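PDB 6XTZ: dally-like, isoform A from Drosophila melanogaster, which probably acts as a GPI-anchored cell-surface heparan sulfate proteoglycan, binding Wnt and Hedgehog proteins and shielding the Wnt palmitoleate in its all-helical core. Local coordinates for residues D71-M76 and K216-R221; G204-T209 and E270-A275. The protein carries 5 engineered substitutions. All coordinates share one frame; numbering follows the deposited sequence. Where two conformers were deposited one is given.

Contact 1: residues D71-M76 and K216-R221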
loop_
_atom_site.group_PDB
_atom_site.type_symbol
_atom_site.label_atom_id
_atom_site.label_comp_id
_atom_site.label_asym_id
_atom_site.label_seq_id
_atom_site.Cartn_x
_atom_site.Cartn_y
_atom_site.Cartn_z
ATOM N N ASP A 71 -6.735 9.965 13.658
ATOM C CA ASP A 71 -5.322 10.081 14.003
ATOM C C ASP A 71 -4.537 8.856 13.546
ATOM O O ASP A 71 -3.408 8.983 13.059
ATOM C CB ASP A 71 -5.168 10.286 15.510
ATOM C CG ASP A 71 -3.718 10.378 15.940
ATOM O OD1 ASP A 71 -3.049 11.361 15.561
ATOM O OD2 ASP A 71 -3.249 9.470 16.656
ATOM N N GLN A 72 -5.118 7.665 13.692
ATOM C CA GLN A 72 -4.429 6.447 13.281
ATOM C C GLN A 72 -4.279 6.374 11.767
ATOM O O GLN A 72 -3.207 6.027 11.258
ATOM C CB GLN A 72 -5.179 5.220 13.802
ATOM C CG GLN A 72 -5.138 5.059 15.311
ATOM C CD GLN A 72 -3.765 4.664 15.813
ATOM O OE1 GLN A 72 -3.071 3.860 15.190
ATOM N NE2 GLN A 72 -3.361 5.234 16.943
ATOM N N ILE A 73 -5.341 6.703 11.030
ATOM C CA ILE A 73 -5.319 6.549 9.580
ATOM C C ILE A 73 -4.418 7.599 8.939
ATOM O O ILE A 73 -3.599 7.285 8.068
ATOM C CB ILE A 73 -6.750 6.610 9.017
ATOM C CG1 ILE A 73 -7.562 5.402 9.489
ATOM C CG2 ILE A 73 -6.723 6.673 7.505
ATOM C CD1 ILE A 73 -9.034 5.480 9.131
ATOM N N SER A 74 -4.552 8.861 9.359
ATOM C CA SER A 74 -3.766 9.924 8.740
ATOM C C SER A 74 -2.277 9.774 9.032
ATOM O O SER A 74 -1.444 10.143 8.196
ATOM C CB SER A 74 -4.258 11.293 9.209
ATOM O OG SER A 74 -4.000 11.479 10.588
ATOM N N ARG A 75 -1.923 9.242 10.204
ATOM C CA ARG A 75 -0.515 9.048 10.528
ATOM C C ARG A 75 0.089 7.916 9.703
ATOM O O ARG A 75 1.230 8.021 9.238
ATOM C CB ARG A 75 -0.358 8.782 12.023
ATOM C CG ARG A 75 1.078 8.695 12.508
ATOM C CD ARG A 75 1.206 9.279 13.906
ATOM N NE ARG A 75 0.006 9.039 14.704
ATOM C CZ ARG A 75 -0.190 7.960 15.455
ATOM N NH1 ARG A 75 0.737 7.014 15.518
ATOM N NH2 ARG A 75 -1.314 7.827 16.145
ATOM N N MET A 76 -0.661 6.829 9.507
ATOM C CA MET A 76 -0.201 5.770 8.613
ATOM C C MET A 76 -0.117 6.272 7.179
ATOM O O MET A 76 0.867 6.014 6.475
ATOM C CB MET A 76 -1.130 4.559 8.697
ATOM C CG MET A 76 -0.786 3.470 7.692
ATOM S SD MET A 76 -2.062 2.215 7.508
ATOM C CE MET A 76 -3.373 3.167 6.746
ATOM N N LYS A 216 -8.349 8.715 1.834
ATOM C CA LYS A 216 -9.733 8.912 1.414
ATOM C C LYS A 216 -10.728 8.192 2.317
ATOM O O LYS A 216 -11.903 8.574 2.345
ATOM C CB LYS A 216 -9.917 8.446 -0.029
ATOM C CG LYS A 216 -9.226 9.314 -1.066
ATOM C CD LYS A 216 -9.951 10.634 -1.246
ATOM C CE LYS A 216 -9.346 11.448 -2.377
ATOM N NZ LYS A 216 -10.082 12.725 -2.595
ATOM N N VAL A 217 -10.294 7.160 3.047
ATOM C CA VAL A 217 -11.181 6.482 3.984
ATOM C C VAL A 217 -11.643 7.431 5.081
ATOM O O VAL A 217 -12.704 7.222 5.679
ATOM C CB VAL A 217 -10.478 5.231 4.563
ATOM C CG1 VAL A 217 -11.372 4.500 5.553
ATOM C CG2 VAL A 217 -10.072 4.292 3.442
ATOM N N LEU A 218 -10.880 8.497 5.341
ATOM C CA LEU A 218 -11.273 9.491 6.334
ATOM C C LEU A 218 -12.563 10.209 5.963
ATOM O O LEU A 218 -13.201 10.801 6.840
ATOM C CB LEU A 218 -10.153 10.518 6.518
ATOM C CG LEU A 218 -8.817 10.010 7.058
ATOM C CD1 LEU A 218 -7.784 11.126 7.058
ATOM C CD2 LEU A 218 -8.993 9.450 8.453
ATOM N N ASN A 219 -12.957 10.181 4.689
ATOM C CA ASN A 219 -14.172 10.854 4.248
ATOM C C ASN A 219 -15.444 10.116 4.643
ATOM O O ASN A 219 -16.534 10.684 4.510
ATOM C CB ASN A 219 -14.150 11.040 2.729
ATOM C CG ASN A 219 -12.958 11.846 2.255
ATOM O OD1 ASN A 219 -12.401 12.654 3.001
ATOM N ND2 ASN A 219 -12.556 11.629 1.007
ATOM N N VAL A 220 -15.340 8.879 5.117
ATOM C CA VAL A 220 -16.509 8.074 5.451
ATOM C C VAL A 220 -16.899 8.356 6.896
ATOM O O VAL A 220 -16.136 8.063 7.824
ATOM C CB VAL A 220 -16.236 6.579 5.234
ATOM C CG1 VAL A 220 -17.518 5.777 5.407
ATOM C CG2 VAL A 220 -15.636 6.344 3.857
ATOM N N ARG A 221 -18.088 8.918 7.087
ATOM C CA ARG A 221 -18.592 9.231 8.413
ATOM C C ARG A 221 -19.324 8.034 9.006
ATOM O O ARG A 221 -19.878 7.200 8.285
ATOM C CB ARG A 221 -19.533 10.436 8.365
ATOM C CG ARG A 221 -18.895 11.710 7.840
ATOM C CD ARG A 221 -19.914 12.836 7.759
ATOM N NE ARG A 221 -19.322 14.086 7.295
ATOM C CZ ARG A 221 -19.233 14.443 6.017
ATOM N NH1 ARG A 221 -18.677 15.601 5.687
ATOM N NH2 ARG A 221 -19.698 13.642 5.069
#

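Contact 2: residues G204-T209 and E270-A275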
loop_
_atom_site.group_PDB
_atom_site.type_symbol
_atom_site.label_atom_id
_atom_site.label_comp_id
_atom_site.label_asym_id
_atom_site.label_seq_id
_atom_site.Cartn_x
_atom_site.Cartn_y
_atom_site.Cartn_z
ATOM N N GLY A 204 7.111 1.723 -5.611
ATOM C CA GLY A 204 6.824 3.066 -5.138
ATOM C C GLY A 204 5.455 3.579 -5.522
ATOM O O GLY A 204 4.834 4.326 -4.758
ATOM N N GLN A 205 4.959 3.200 -6.700
ATOM C CA GLN A 205 3.647 3.680 -7.125
ATOM C C GLN A 205 2.529 3.036 -6.311
ATOM O O GLN A 205 1.566 3.710 -5.924
ATOM C CB GLN A 205 3.436 3.418 -8.616
ATOM C CG GLN A 205 4.316 4.259 -9.522
ATOM C CD GLN A 205 4.046 5.741 -9.390
ATOM O OE1 GLN A 205 2.918 6.158 -9.124
ATOM N NE2 GLN A 205 5.085 6.549 -9.566
ATOM N N ALA A 206 2.642 1.734 -6.041
ATOM C CA ALA A 206 1.640 1.061 -5.222
ATOM C C ALA A 206 1.646 1.597 -3.796
ATOM O O ALA A 206 0.589 1.716 -3.168
ATOM C CB ALA A 206 1.874 -0.450 -5.232
ATOM N N LEU A 207 2.828 1.923 -3.268
ATOM C CA LEU A 207 2.896 2.494 -1.928
ATOM C C LEU A 207 2.238 3.869 -1.885
ATOM O O LEU A 207 1.593 4.224 -0.892
ATOM C CB LEU A 207 4.349 2.575 -1.462
ATOM C CG LEU A 207 4.573 3.177 -0.071
ATOM C CD1 LEU A 207 3.850 2.365 0.996
ATOM C CD2 LEU A 207 6.055 3.282 0.242
ATOM N N THR A 208 2.382 4.650 -2.958
ATOM C CA THR A 208 1.738 5.959 -3.019
ATOM C C THR A 208 0.222 5.821 -3.068
ATOM O O THR A 208 -0.500 6.517 -2.343
ATOM C CB THR A 208 2.242 6.742 -4.234
ATOM O OG1 THR A 208 3.627 7.065 -4.060
ATOM C CG2 THR A 208 1.446 8.030 -4.409
ATOM N N THR A 209 -0.280 4.928 -3.923
ATOM C CA THR A 209 -1.723 4.741 -4.034
ATOM C C THR A 209 -2.317 4.236 -2.725
ATOM O O THR A 209 -3.416 4.647 -2.336
ATOM C CB THR A 209 -2.042 3.777 -5.176
ATOM O OG1 THR A 209 -1.259 2.587 -5.029
ATOM C CG2 THR A 209 -1.729 4.421 -6.518
ATOM N N GLU A 270 -4.452 -6.497 3.320
ATOM C CA GLU A 270 -3.543 -7.603 3.598
ATOM C C GLU A 270 -2.946 -8.159 2.313
ATOM O O GLU A 270 -1.756 -8.493 2.270
ATOM C CB GLU A 270 -4.269 -8.700 4.377
ATOM C CG GLU A 270 -4.687 -8.292 5.781
ATOM C CD GLU A 270 -5.248 -9.451 6.581
ATOM O OE1 GLU A 270 -5.263 -10.584 6.059
ATOM O OE2 GLU A 270 -5.675 -9.230 7.734
ATOM N N ASN A 271 -3.756 -8.270 1.255
ATOM C CA ASN A 271 -3.222 -8.695 -0.037
ATOM C C ASN A 271 -2.193 -7.699 -0.554
ATOM O O ASN A 271 -1.181 -8.090 -1.147
ATOM C CB ASN A 271 -4.353 -8.867 -1.052
ATOM C CG ASN A 271 -5.303 -9.992 -0.688
ATOM O OD1 ASN A 271 -4.958 -10.892 0.076
ATOM N ND2 ASN A 271 -6.506 -9.950 -1.246
ATOM N N PHE A 272 -2.439 -6.403 -0.340
ATOM C CA PHE A 272 -1.464 -5.387 -0.721
ATOM C C PHE A 272 -0.160 -5.558 0.046
ATOM O O PHE A 272 0.927 -5.454 -0.534
ATOM C CB PHE A 272 -2.045 -3.990 -0.487
ATOM C CG PHE A 272 -1.008 -2.905 -0.422
ATOM C CD1 PHE A 272 -0.467 -2.374 -1.582
ATOM C CD2 PHE A 272 -0.576 -2.410 0.800
ATOM C CE1 PHE A 272 0.486 -1.373 -1.525
ATOM C CE2 PHE A 272 0.379 -1.412 0.864
ATOM C CZ PHE A 272 0.913 -0.896 -0.301
ATOM N N ALA A 273 -0.245 -5.817 1.353
ATOM C CA ALA A 273 0.964 -5.966 2.157
ATOM C C ALA A 273 1.739 -7.219 1.767
ATOM O O ALA A 273 2.975 -7.223 1.791
ATOM C CB ALA A 273 0.611 -5.997 3.642
ATOM N N MET A 274 1.032 -8.295 1.413
ATOM C CA MET A 274 1.714 -9.520 1.012
ATOM C C MET A 274 2.355 -9.368 -0.360
ATOM O O MET A 274 3.444 -9.899 -0.605
ATOM C CB MET A 274 0.737 -10.697 1.028
ATOM C CG MET A 274 0.263 -11.086 2.420
ATOM S SD MET A 274 -0.806 -12.541 2.445
ATOM C CE MET A 274 -2.207 -11.952 1.498
ATOM N N ALA A 275 1.700 -8.643 -1.268
ATOM C CA ALA A 275 2.288 -8.412 -2.581
ATOM C C ALA A 275 3.462 -7.445 -2.497
ATOM O O ALA A 275 4.442 -7.584 -3.238
ATOM C CB ALA A 275 1.225 -7.895 -3.549
#

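Contact 1: residues D71-M76 and K216-R221
Ile73 meets Leu218 from its very first side-chain atom: CB of Ile73 lies 3.7 Å from CD2 of Leu218. At the branch, Ile73 CG2 touches that same CD2 at 3.7 Å and reaches back to Leu218 CG at 4.0 Å. This methyl stands anti to the backbone N of Ile73, while CG1 takes the position anti to the carbonyl carbon (chi1 -66°). The chain then runs extended to CD1, which passes Leu218 CD2 at 4.0 Å and ends beside CG1 of Val217 at 4.4 Å. The two main side chains run antiparallel and overlap flank to flank; Leu218 CD2 sits against CB, CG2 and CD1 of Ile73, so one methyl serves most of the isoleucine. In this elongated, all-helical glypican core, the long helix 51-110 thus packs against the turn-rich connection between helices 185-216 and 224-234. Phe459 and Trp460 of helix 459-467 also touch Ile73, and Val217 is covered in addition by Tyr261 and Phe265. The other Leu218 methyl, CD1, approaches Ser74 at its CB, 4.1 Å away. Ser74 OG is hydrogen-bonded to Lys70 O, one turn back along its own helix; the touch on the leucine is by CB.

Contact 2: residues G204-T209 and E270-A275
Ala206 O is where a threonine hydroxyl and an aromatic ring meet: it accepts a 2.8 Å hydrogen bond from Thr209 OG1 and has Phe272 CE1 3.5 Å away. The hydroxyl, three residues further along the same helix, comes from above the carbonyl plane, 37° out of it, and strongly bent from the C=O direction. The oxygen sits obliquely to the phenyl ring. Phe272 gets there because its CG is anti to the backbone N (chi1 161°), which sends the ring out from helix 263-283 towards helix 185-216. CE1 also touches the methyl of Ala206, CB, at 4.1 Å, and CZ points at the backbone of Leu207, whose CA lies 4.3 Å away at the ring edge, near its plane. With only a methyl at Ala206, the ring can probably come this close to the backbone. Trp269 meets the same ring with planes at about 45°. This is helix-to-helix packing deep in the glypican core, near the centre of the chain: Leu533 of helix 513-538 touches Ala206, while Leu207 turns to Leu80 and Ala84 of helix 51-110 and to Ile449 and Val453 of helix 441-455. Further back, Gly204 O accepts from both Thr208 N and Thr208 OG1, one on each side of the carbonyl plane, and Lys88 NZ of helix 51-110 is hydrogen-bonded to Thr208 OG1. None of these polar bonds crosses between the two segments; Ala206 O, already bonded by Thr209 OG1, rests by the ring without a hydrogen bond across, so the interface is van der Waals in nature.

Starting from the N terminus, the chain first passes 71-76 on the long helix 51-110, then runs through several more helices to 204-209, late in helix 185-216. Where that helix runs out, 216-221 comes back to 71-76, and contact 1 closes a loop with 139 residues between its segments. The chain continues to 270-275 on helix 263-283, which returns to 204-209 and closes the shorter, 60-residue loop of contact 2. The two loops cross rather than nest, since their segments alternate. Helix 185-216 and the connection after it therefore link the long helix to helix 263-283. The centres of contact 1 and contact 2 are about 17 Å apart, and the two do not touch.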